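Local coordinates for laccase (Botrytis aclada, PDB 3V9E), which oxidises phenolic substrates such as hydroquinones at the expense of dioxygen, which it reduces to water, using copper ions, and probably takes part in lignin breakdown, at residues T67-L72 with N107-V112; N400-T405 with A532-A537. All coordinates share one frame; numbering follows the deposited sequence.

Contact 1. Residues T67-L72 with N107-V112; sequences TREYWL and NLIIHV. With NAG (2-acetamido-2-deoxy-beta-D-glucopyranose), chain K.
H111 reaches across from 107-112 to meet E69, Y70 and W71 of the neighbouring strand. Its CB lies 3.7 Å from W71 CD1, and CG turns back beside its own backbone N (chi1 -47°), which brings the imidazole alongside the indole. CD2 is wedged between two partners: the main-chain oxygen of Y70, 3.2 Å away near the ring plane, and W71 NE1, 3.3 Å away over one face. In the modelled position of W71, one of two, its five-membered ring and the imidazole form an offset stack with planes 20° apart. Round the ring, CE1 passes E69 OE2 at 3.5 Å, and the tip, NE2, donates to that same oxygen over 2.7 Å. The extended E69 chain delivers OE2 to the edge of the imidazole, where it is met on its anti side from somewhat outside the carboxylate plane. ND1 bonds to T154 of the next strand.

Beneath this cluster the strands run parallel, with R68, Y70 and L72 each donating a backbone N-H, as from L72 N to H111 O (2.7 Å), and the carbonyls of R68 and Y70 accepting from I109 and H111. The other sheet face carries Y70, L72 and L108, which pack against strand 100-103 in the cupredoxin-like domain, and I110, which packs on W125 of strand 123-125; L72 CD1 touches I110 CG2 at 3.8 Å. At the margin, a glycan N2 donates to W71 O.

With both ring nitrogens bonded, the imidazole is fixed in rotation, and the adjoining carboxylate would favour a proton on NE2 and perhaps raise the histidine's basicity.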
loop_
_atom_site.group_PDB
_atom_site.type_symbol
_atom_site.label_atom_id
_atom_site.label_comp_id
_atom_site.label_asym_id
_atom_site.label_seq_id
_atom_site.Cartn_x
_atom_site.Cartn_y
_atom_site.Cartn_z
ATOM N N THR A 67 7.304 -11.102 21.351
ATOM C CA THR A 67 7.082 -9.698 21.259
ATOM C C THR A 67 8.282 -9.004 20.696
ATOM O O THR A 67 9.395 -9.268 21.105
ATOM C CB THR A 67 6.708 -9.186 22.639
ATOM O OG1 THR A 67 5.508 -9.870 23.030
ATOM C CG2 THR A 67 6.516 -7.739 22.618
ATOM N N ARG A 68 8.072 -8.089 19.754
ATOM C CA ARG A 68 9.143 -7.340 19.171
ATOM C C ARG A 68 8.821 -5.878 19.338
ATOM O O ARG A 68 7.706 -5.483 19.029
ATOM C CB ARG A 68 9.269 -7.651 17.716
ATOM C CG ARG A 68 9.756 -9.131 17.498
ATOM C CD ARG A 68 10.304 -9.369 16.142
ATOM N NE ARG A 68 10.331 -10.802 15.856
ATOM C CZ ARG A 68 11.306 -11.641 16.170
ATOM N NH1 ARG A 68 12.397 -11.206 16.776
ATOM N NH2 ARG A 68 11.182 -12.914 15.878
ATOM N N GLU A 69 9.787 -5.119 19.813
ATOM C CA GLU A 69 9.599 -3.755 20.096
ATOM C C GLU A 69 10.446 -2.870 19.178
ATOM O O GLU A 69 11.627 -3.111 18.990
ATOM C CB GLU A 69 9.952 -3.552 21.570
ATOM C CG GLU A 69 9.552 -2.211 22.089
ATOM C CD GLU A 69 9.644 -2.091 23.601
ATOM O OE1 GLU A 69 10.554 -2.668 24.186
ATOM O OE2 GLU A 69 8.842 -1.341 24.183
ATOM N N TYR A 70 9.866 -1.785 18.688
ATOM C CA TYR A 70 10.515 -0.848 17.809
ATOM C C TYR A 70 10.249 0.580 18.277
ATOM O O TYR A 70 9.237 0.860 18.834
ATOM C CB TYR A 70 9.986 -1.041 16.376
ATOM C CG TYR A 70 9.948 -2.538 15.904
ATOM C CD1 TYR A 70 8.938 -3.372 16.350
ATOM C CD2 TYR A 70 10.881 -3.084 15.038
ATOM C CE1 TYR A 70 8.820 -4.691 15.968
ATOM C CE2 TYR A 70 10.786 -4.439 14.655
ATOM C CZ TYR A 70 9.753 -5.243 15.130
ATOM O OH TYR A 70 9.617 -6.580 14.736
ATOM N N TRP A 71 11.173 1.512 18.000
ATOM C CA TRP A 71 10.977 2.901 18.311
ATOM C C TRP A 71 11.193 3.586 16.973
ATOM O O TRP A 71 12.240 3.375 16.370
ATOM C CB TRP A 71 11.996 3.426 19.348
ATOM C CG TRP A 71 11.691 3.035 20.757
ATOM C CD1 TRP A 71 11.070 3.800 21.718
ATOM C CD2 TRP A 71 12.011 1.804 21.363
ATOM N NE1 TRP A 71 10.972 3.089 22.902
ATOM C CE2 TRP A 71 11.556 1.858 22.698
ATOM C CE3 TRP A 71 12.651 0.642 20.912
ATOM C CZ2 TRP A 71 11.706 0.789 23.551
ATOM C CZ3 TRP A 71 12.794 -0.392 21.748
ATOM C CH2 TRP A 71 12.336 -0.323 23.058
ATOM N N LEU A 72 10.215 4.343 16.509
ATOM C CA LEU A 72 10.309 5.088 15.291
ATOM C C LEU A 72 10.084 6.539 15.592
ATOM O O LEU A 72 9.238 6.923 16.402
ATOM C CB LEU A 72 9.302 4.640 14.228
ATOM C CG LEU A 72 9.338 3.170 13.736
ATOM C CD1 LEU A 72 8.274 2.843 12.682
ATOM C CD2 LEU A 72 10.702 2.981 13.173
ATOM N N ASN A 107 3.998 -10.454 18.266
ATOM C CA ASN A 107 3.302 -9.242 18.734
ATOM C C ASN A 107 4.239 -8.094 18.566
ATOM O O ASN A 107 5.398 -8.169 19.006
ATOM C CB ASN A 107 2.854 -9.450 20.166
ATOM C CG ASN A 107 1.679 -10.408 20.244
ATOM O OD1 ASN A 107 0.650 -10.171 19.639
ATOM N ND2 ASN A 107 1.822 -11.479 20.978
ATOM N N LEU A 108 3.788 -7.050 17.880
ATOM C CA LEU A 108 4.605 -5.902 17.619
ATOM C C LEU A 108 4.220 -4.745 18.511
ATOM O O LEU A 108 3.035 -4.528 18.758
ATOM C CB LEU A 108 4.453 -5.480 16.168
ATOM C CG LEU A 108 4.767 -6.560 15.141
ATOM C CD1 LEU A 108 4.898 -5.966 13.739
ATOM C CD2 LEU A 108 5.925 -7.453 15.490
ATOM N N ILE A 109 5.223 -4.070 19.069
ATOM C CA ILE A 109 5.036 -2.849 19.838
ATOM C C ILE A 109 5.855 -1.796 19.151
ATOM O O ILE A 109 7.066 -1.903 19.113
ATOM C CB ILE A 109 5.536 -3.049 21.287
ATOM C CG1 ILE A 109 4.736 -4.170 21.917
ATOM C CG2 ILE A 109 5.317 -1.769 22.050
ATOM C CD1 ILE A 109 5.172 -4.506 23.351
ATOM N N ILE A 110 5.233 -0.821 18.549
ATOM C CA ILE A 110 5.977 0.128 17.738
ATOM C C ILE A 110 5.671 1.529 18.268
ATOM O O ILE A 110 4.641 2.022 17.997
ATOM C CB ILE A 110 5.576 0.077 16.289
ATOM C CG1 ILE A 110 5.661 -1.368 15.759
ATOM C CG2 ILE A 110 6.451 1.001 15.457
ATOM C CD1 ILE A 110 4.965 -1.677 14.453
ATOM N N HIS A 111 6.595 2.096 19.019
ATOM C CA HIS A 111 6.500 3.461 19.552
ATOM C C HIS A 111 6.791 4.439 18.478
ATOM O O HIS A 111 7.883 4.432 17.940
ATOM C CB HIS A 111 7.505 3.683 20.687
ATOM C CG HIS A 111 7.518 2.600 21.698
ATOM N ND1 HIS A 111 6.673 2.606 22.791
ATOM C CD2 HIS A 111 8.262 1.485 21.820
ATOM C CE1 HIS A 111 6.887 1.543 23.534
ATOM N NE2 HIS A 111 7.832 0.830 22.952
ATOM N N VAL A 112 5.810 5.273 18.141
ATOM C CA VAL A 112 5.951 6.218 17.108
ATOM C C VAL A 112 5.880 7.601 17.738
ATOM O O VAL A 112 4.854 8.027 18.176
ATOM C CB VAL A 112 4.845 6.065 16.064
ATOM C CG1 VAL A 112 5.001 7.146 15.031
ATOM C CG2 VAL A 112 4.979 4.676 15.401
HETATM C C1 NAG K . 14.654 5.992 15.463
HETATM C C2 NAG K . 15.335 4.952 16.323
HETATM C C3 NAG K . 14.911 5.166 17.742
HETATM C C4 NAG K . 15.305 6.597 18.120
HETATM C C5 NAG K . 14.661 7.572 17.185
HETATM C C6 NAG K . 15.016 9.016 17.557
HETATM C C7 NAG K . 15.571 2.914 14.984
HETATM C C8 NAG K . 14.856 1.674 14.556
HETATM N N2 NAG K . 14.845 3.660 15.841
HETATM O O3 NAG K . 15.610 4.218 18.467
HETATM O O4 NAG K . 14.930 6.770 19.475
HETATM O O5 NAG K . 15.056 7.318 15.825
HETATM O O6 NAG K . 16.419 9.227 17.511
HETATM O O7 NAG K . 16.711 3.192 14.591
HETATM O O HOH W 1 4.338 -12.259 22.335
#

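Contact 2. Residues N400-T405 with A532-A537; sequences NYFTWT and ASEGMA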
loop_
_atom_site.group_PDB
_atom_site.type_symbol
_atom_site.label_atom_id
_atom_site.label_comp_id
_atom_site.label_asym_id
_atom_site.label_seq_id
_atom_site.Cartn_x
_atom_site.Cartn_y
_atom_site.Cartn_z
ATOM N N ASN A 400 -14.259 23.631 -3.782
ATOM C CA ASN A 400 -13.123 24.507 -3.595
ATOM C C ASN A 400 -12.022 24.073 -4.584
ATOM O O ASN A 400 -11.192 24.879 -5.035
ATOM C CB ASN A 400 -12.653 24.437 -2.111
ATOM C CG ASN A 400 -13.701 24.977 -1.140
ATOM N N TYR A 401 -12.015 22.782 -4.912
ATOM C CA TYR A 401 -11.007 22.199 -5.785
ATOM C C TYR A 401 -11.615 20.911 -6.297
ATOM O O TYR A 401 -12.793 20.663 -6.048
ATOM C CB TYR A 401 -9.677 22.001 -5.034
ATOM C CG TYR A 401 -9.771 21.289 -3.727
ATOM C CD1 TYR A 401 -9.816 19.886 -3.689
ATOM C CD2 TYR A 401 -9.868 22.006 -2.513
ATOM C CE1 TYR A 401 -9.936 19.202 -2.491
ATOM C CE2 TYR A 401 -9.957 21.345 -1.304
ATOM C CZ TYR A 401 -9.994 19.935 -1.298
ATOM O OH TYR A 401 -10.110 19.276 -0.105
ATOM N N PHE A 402 -10.863 20.154 -7.102
ATOM C CA PHE A 402 -11.317 18.944 -7.686
ATOM C C PHE A 402 -11.508 17.922 -6.599
ATOM O O PHE A 402 -10.590 17.672 -5.806
ATOM C CB PHE A 402 -10.227 18.433 -8.625
ATOM C CG PHE A 402 -10.667 17.336 -9.528
ATOM C CD1 PHE A 402 -10.611 15.989 -9.115
ATOM C CD2 PHE A 402 -11.187 17.630 -10.770
ATOM C CE1 PHE A 402 -11.053 14.979 -9.947
ATOM C CE2 PHE A 402 -11.646 16.603 -11.608
ATOM C CZ PHE A 402 -11.567 15.279 -11.183
ATOM N N THR A 403 -12.688 17.309 -6.577
ATOM C CA THR A 403 -13.013 16.266 -5.596
ATOM C C THR A 403 -13.538 15.038 -6.313
ATOM O O THR A 403 -14.141 15.123 -7.381
ATOM C CB THR A 403 -14.039 16.670 -4.526
ATOM O OG1 THR A 403 -15.313 16.964 -5.123
ATOM C CG2 THR A 403 -13.561 17.882 -3.716
ATOM N N TRP A 404 -13.319 13.887 -5.686
ATOM C CA TRP A 404 -13.925 12.666 -6.136
ATOM C C TRP A 404 -15.043 12.392 -5.193
ATOM O O TRP A 404 -14.941 12.630 -3.974
ATOM C CB TRP A 404 -12.958 11.455 -6.112
ATOM C CG TRP A 404 -11.732 11.698 -6.891
ATOM C CD1 TRP A 404 -10.657 12.289 -6.433
ATOM C CD2 TRP A 404 -11.478 11.369 -8.240
ATOM N NE1 TRP A 404 -9.749 12.467 -7.396
ATOM C CE2 TRP A 404 -10.206 11.874 -8.540
ATOM C CE3 TRP A 404 -12.205 10.744 -9.246
ATOM C CZ2 TRP A 404 -9.632 11.738 -9.764
ATOM C CZ3 TRP A 404 -11.636 10.630 -10.464
ATOM C CH2 TRP A 404 -10.354 11.105 -10.724
ATOM N N THR A 405 -16.129 11.864 -5.745
ATOM C CA THR A 405 -17.249 11.513 -4.960
ATOM C C THR A 405 -17.567 10.049 -5.037
ATOM O O THR A 405 -17.333 9.427 -6.053
ATOM C CB THR A 405 -18.526 12.285 -5.397
ATOM O OG1 THR A 405 -18.794 11.948 -6.751
ATOM C CG2 THR A 405 -18.295 13.787 -5.214
ATOM N N ALA A 532 -6.936 10.199 -2.978
ATOM C CA ALA A 532 -7.317 10.046 -1.580
ATOM C C ALA A 532 -7.519 11.386 -0.885
ATOM O O ALA A 532 -8.462 11.620 -0.152
ATOM C CB ALA A 532 -6.234 9.220 -0.854
ATOM N N SER A 533 -6.582 12.287 -1.141
ATOM C CA SER A 533 -6.667 13.618 -0.550
ATOM C C SER A 533 -7.889 14.387 -1.083
ATOM O O SER A 533 -8.473 15.294 -0.366
ATOM C CB SER A 533 -5.369 14.368 -0.881
ATOM O OG SER A 533 -4.362 14.012 0.074
ATOM N N GLU A 534 -8.260 14.097 -2.328
ATOM C CA GLU A 534 -9.400 14.662 -3.035
ATOM C C GLU A 534 -10.688 13.926 -2.676
ATOM O O GLU A 534 -11.682 14.103 -3.358
ATOM C CB GLU A 534 -9.156 14.667 -4.516
ATOM C CG GLU A 534 -8.048 15.654 -4.843
ATOM C CD GLU A 534 -7.376 15.469 -6.113
ATOM O OE1 GLU A 534 -7.774 14.569 -6.884
ATOM O OE2 GLU A 534 -6.398 16.248 -6.365
ATOM N N GLY A 535 -10.654 13.055 -1.668
ATOM C CA GLY A 535 -11.820 12.396 -1.162
ATOM C C GLY A 535 -12.322 11.100 -1.770
ATOM O O GLY A 535 -13.473 10.660 -1.441
ATOM N N MET A 536 -11.492 10.442 -2.598
ATOM C CA MET A 536 -11.898 9.220 -3.232
ATOM C C MET A 536 -11.832 8.080 -2.207
ATOM O O MET A 536 -10.918 7.274 -2.201
ATOM C CB MET A 536 -11.069 8.907 -4.472
ATOM C CG MET A 536 -11.753 7.822 -5.243
ATOM S SD MET A 536 -10.991 7.653 -6.856
ATOM C CE MET A 536 -11.575 6.013 -7.272
ATOM N N ALA A 537 -12.787 8.080 -1.306
ATOM C CA ALA A 537 -12.764 7.154 -0.234
ATOM C C ALA A 537 -14.116 7.001 0.386
ATOM O O ALA A 537 -14.980 7.955 0.329
ATOM C CB ALA A 537 -11.767 7.647 0.822
HETATM O O HOH W 2 -10.464 16.826 -0.263
#
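The indole of W404 stands between E534 and M536, which approach it from different directions. At its edge, E534 OE1 accepts from W404 NE1 over 2.9 Å through its anti lone pair; the planes of carboxylate and ring are only 21° apart, although the oxygen sits slightly out of the indole plane. M536 instead covers one face. Its CB lies 3.6 Å from W404 CB, and from there the extended chain, with CG anti to the backbone N (chi1 -167°), carries SD obliquely over the five-membered ring, 4.3 Å from its centroid, in a Met-aromatic contact. The opposite face is met by F402, whose CE1 lies 3.4 Å above the indole plane, so that the rotation of W404 is restrained from both faces as well as by the bond at its edge.

E534 grips the strand twice, because its main-chain oxygen also accepts from W404 N, nearly straight (171°) and 2.9 Å long. The E534 side chain leans on the F402-T403 peptide, with its CG 3.4 Å from F402 O, a buried carbonyl that finds no hydrogen-bond partner. This placement depends on the end of helix 529-533: G535, at positive phi, is the C-prime residue of a Schellman motif, with G535 N bonded to A532 O, and it turns the chain toward M536.

W404 also meets the rings of H463 and H531, which with C526 bind the copper, and the side chain of M536, probably the engineered methionine of this variant, comes within about 3 Å of that metal. Its approach is consistent with the axial position of a type 1 copper site in a cupredoxin domain, with W404 and E534 behind it in the second shell.

Contact 1 closes in the chain before contact 2 opens, and the two belong to different cupredoxin-like domains, the first and the third. Their centres are 33 Å apart and their nearest atoms about 19 Å, with no touch between them. Contact 1 pairs the two central strands of a four-stranded sheet, whereas contact 2 joins edge strand 402-406 of one sheet to the turn between helix 529-533 and strand 537-542 of another. Copper connects these domains: H126 and H168 share a metal with H527. Contact 2 lies right at the type 1 copper, while contact 1 belongs to the framework of the domain supplying H126 and H168.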